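Local coordinates for ABC transporter periplasmic peptide-binding protein (Pseudoalteromonas, PDB 4QFL) that binds dipeptides in the periplasm, holding Ala-Phe in its pocket here, and probably delivers them to an ABC transporter for uptake, at residues T341-E346 with Q485-A490. Sequence-based numbering, arbitrary orientation.
Sequences TSWAFE and QYYDAA
Ala344 meets Tyr487 by apolar contact at the buried side of this loop-to-helix contact: its CB sits 3.8 Å from CB of Tyr487 and 4.1 Å from CD2 at the near side of the ring. A methyl group suits the place, since the backbones come close here, with the CA atoms of Ala344 and Tyr487 6.4 Å apart. CG of Tyr487 lies beside the backbone N (chi1 -70°), and from there the ring extends past the methyl to Trp343. There the six-membered ring of the indole reaches the tyrosine edge, CH2 of Trp343 lying 4.3 Å from CE2 of Tyr487 and near the tyrosine ring plane. The ring of Phe444 meets the same tyrosine, the two planes about 10° apart. Tyrosine suits this position because it offers an apolar flank to Ala344 and Trp343 while its OH is hydrogen-bonded to Arg483.

No hydrogen bond joins the two segments; on the polar side two acidic side chains lie near each other. OD1 of Asp488 rests 3.5 Å from CB of Glu346, whose aliphatic part can lie beside the aspartate while its carboxylate reaches Lys484. The two carboxylates, their planes 64° apart, bring OE1 of Glu346 to 4.1 Å from OD1 of Asp488. Lys484 forms a salt bridge with the glutamate and a long, weak ion pair with the aspartate, which probably offsets their repulsion. Gln491 ties down the loop backbone, its amide bonding to both Ala344 O and Glu346 N.

Trp343 and Ala344 are the central residues of a type I beta turn, Ser342 to Phe345, and Glu346 follows directly. The arrangement packs this turn, from the loop between strand 332-333 and helix 356-363, against helix 480-497 within the fold of a family 5 extracellular solute-binding protein.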
loop_
_atom_site.group_PDB
_atom_site.type_symbol
_atom_site.label_atom_id
_atom_site.label_comp_id
_atom_site.label_asym_id
_atom_site.label_seq_id
_atom_site.Cartn_x
_atom_site.Cartn_y
_atom_site.Cartn_z
ATOM N N THR A 341 -11.519 -13.043 2.187
ATOM C CA THR A 341 -12.102 -12.612 0.920
ATOM C C THR A 341 -11.148 -12.744 -0.266
ATOM O O THR A 341 -11.539 -12.520 -1.408
ATOM C CB THR A 341 -12.618 -11.162 0.987
ATOM O OG1 THR A 341 -11.651 -10.336 1.640
ATOM C CG2 THR A 341 -13.941 -11.091 1.752
ATOM N N SER A 342 -9.899 -13.115 0.005
ATOM C CA SER A 342 -8.944 -13.400 -1.057
ATOM C C SER A 342 -9.306 -14.732 -1.711
ATOM O O SER A 342 -9.635 -15.699 -1.018
ATOM C CB SER A 342 -7.521 -13.458 -0.497
ATOM O OG SER A 342 -6.600 -13.909 -1.468
ATOM N N TRP A 343 -9.256 -14.798 -3.040
ATOM C CA TRP A 343 -9.646 -16.048 -3.682
ATOM C C TRP A 343 -8.712 -17.202 -3.361
ATOM O O TRP A 343 -9.083 -18.369 -3.499
ATOM C CB TRP A 343 -9.891 -15.904 -5.188
ATOM C CG TRP A 343 -8.764 -15.449 -6.096
ATOM C CD1 TRP A 343 -8.676 -14.246 -6.722
ATOM C CD2 TRP A 343 -7.635 -16.222 -6.558
ATOM N NE1 TRP A 343 -7.557 -14.200 -7.515
ATOM C CE2 TRP A 343 -6.896 -15.397 -7.431
ATOM C CE3 TRP A 343 -7.172 -17.515 -6.302
ATOM C CZ2 TRP A 343 -5.714 -15.824 -8.057
ATOM C CZ3 TRP A 343 -5.991 -17.938 -6.917
ATOM C CH2 TRP A 343 -5.279 -17.095 -7.781
ATOM N N ALA A 344 -7.511 -16.884 -2.898
ATOM C CA ALA A 344 -6.550 -17.919 -2.547
ATOM C C ALA A 344 -6.575 -18.247 -1.062
ATOM O O ALA A 344 -5.747 -19.023 -0.584
ATOM C CB ALA A 344 -5.139 -17.507 -2.973
ATOM N N PHE A 345 -7.516 -17.660 -0.324
ATOM C CA PHE A 345 -7.507 -17.827 1.117
ATOM C C PHE A 345 -7.655 -19.285 1.494
ATOM O O PHE A 345 -8.464 -20.012 0.918
ATOM C CB PHE A 345 -8.612 -17.018 1.780
ATOM C CG PHE A 345 -8.884 -17.417 3.198
ATOM C CD1 PHE A 345 -7.996 -17.096 4.210
ATOM C CD2 PHE A 345 -10.042 -18.104 3.522
ATOM C CE1 PHE A 345 -8.251 -17.451 5.523
ATOM C CE2 PHE A 345 -10.303 -18.464 4.837
ATOM C CZ PHE A 345 -9.405 -18.136 5.837
ATOM N N GLU A 346 -6.858 -19.702 2.464
ATOM C CA GLU A 346 -6.975 -21.033 3.025
ATOM C C GLU A 346 -6.609 -20.977 4.493
ATOM O O GLU A 346 -5.499 -20.598 4.847
ATOM C CB GLU A 346 -6.070 -22.008 2.281
ATOM C CG GLU A 346 -6.359 -23.473 2.569
ATOM C CD GLU A 346 -7.631 -23.989 1.909
ATOM O OE1 GLU A 346 -8.119 -23.391 0.919
ATOM O OE2 GLU A 346 -8.143 -25.018 2.394
ATOM N N GLN A 485 -2.780 -23.736 -5.525
ATOM C CA GLN A 485 -1.948 -24.795 -4.951
ATOM C C GLN A 485 -0.670 -24.215 -4.380
ATOM O O GLN A 485 -0.271 -24.506 -3.254
ATOM C CB GLN A 485 -1.578 -25.820 -6.013
ATOM C CG GLN A 485 -2.647 -26.846 -6.265
ATOM C CD GLN A 485 -2.187 -27.891 -7.242
ATOM O OE1 GLN A 485 -1.556 -27.570 -8.253
ATOM N NE2 GLN A 485 -2.472 -29.155 -6.940
ATOM N N TYR A 486 -0.022 -23.384 -5.179
ATOM C CA TYR A 486 1.187 -22.725 -4.725
ATOM C C TYR A 486 0.891 -21.725 -3.612
ATOM O O TYR A 486 1.610 -21.672 -2.617
ATOM C CB TYR A 486 1.916 -22.081 -5.909
ATOM C CG TYR A 486 2.424 -23.126 -6.868
ATOM C CD1 TYR A 486 3.316 -24.100 -6.437
ATOM C CD2 TYR A 486 2.005 -23.164 -8.189
ATOM C CE1 TYR A 486 3.784 -25.080 -7.298
ATOM C CE2 TYR A 486 2.474 -24.149 -9.063
ATOM C CZ TYR A 486 3.364 -25.101 -8.606
ATOM O OH TYR A 486 3.841 -26.089 -9.443
ATOM N N TYR A 487 -0.178 -20.952 -3.765
ATOM C CA TYR A 487 -0.560 -20.023 -2.709
ATOM C C TYR A 487 -0.947 -20.763 -1.441
ATOM O O TYR A 487 -0.712 -20.270 -0.347
ATOM C CB TYR A 487 -1.653 -19.059 -3.171
ATOM C CG TYR A 487 -1.122 -18.085 -4.181
ATOM C CD1 TYR A 487 0.095 -17.446 -3.971
ATOM C CD2 TYR A 487 -1.801 -17.831 -5.367
ATOM C CE1 TYR A 487 0.613 -16.570 -4.903
ATOM C CE2 TYR A 487 -1.294 -16.948 -6.307
ATOM C CZ TYR A 487 -0.084 -16.325 -6.070
ATOM O OH TYR A 487 0.435 -15.447 -6.999
ATOM N N ASP A 488 -1.523 -21.955 -1.580
ATOM C CA ASP A 488 -1.776 -22.783 -0.407
ATOM C C ASP A 488 -0.471 -23.121 0.306
ATOM O O ASP A 488 -0.362 -22.995 1.528
ATOM C CB ASP A 488 -2.493 -24.082 -0.789
ATOM C CG ASP A 488 -3.949 -23.867 -1.131
ATOM O OD1 ASP A 488 -4.480 -22.804 -0.778
ATOM O OD2 ASP A 488 -4.568 -24.761 -1.744
ATOM N N ALA A 489 0.514 -23.569 -0.461
ATOM C CA ALA A 489 1.767 -23.991 0.135
ATOM C C ALA A 489 2.440 -22.781 0.775
ATOM O O ALA A 489 3.113 -22.899 1.805
ATOM C CB ALA A 489 2.670 -24.639 -0.922
ATOM N N ALA A 490 2.244 -21.614 0.165
ATOM C CA ALA A 490 2.865 -20.390 0.652
ATOM C C ALA A 490 2.287 -19.976 1.998
ATOM O O ALA A 490 3.017 -19.568 2.907
ATOM C CB ALA A 490 2.700 -19.273 -0.360
#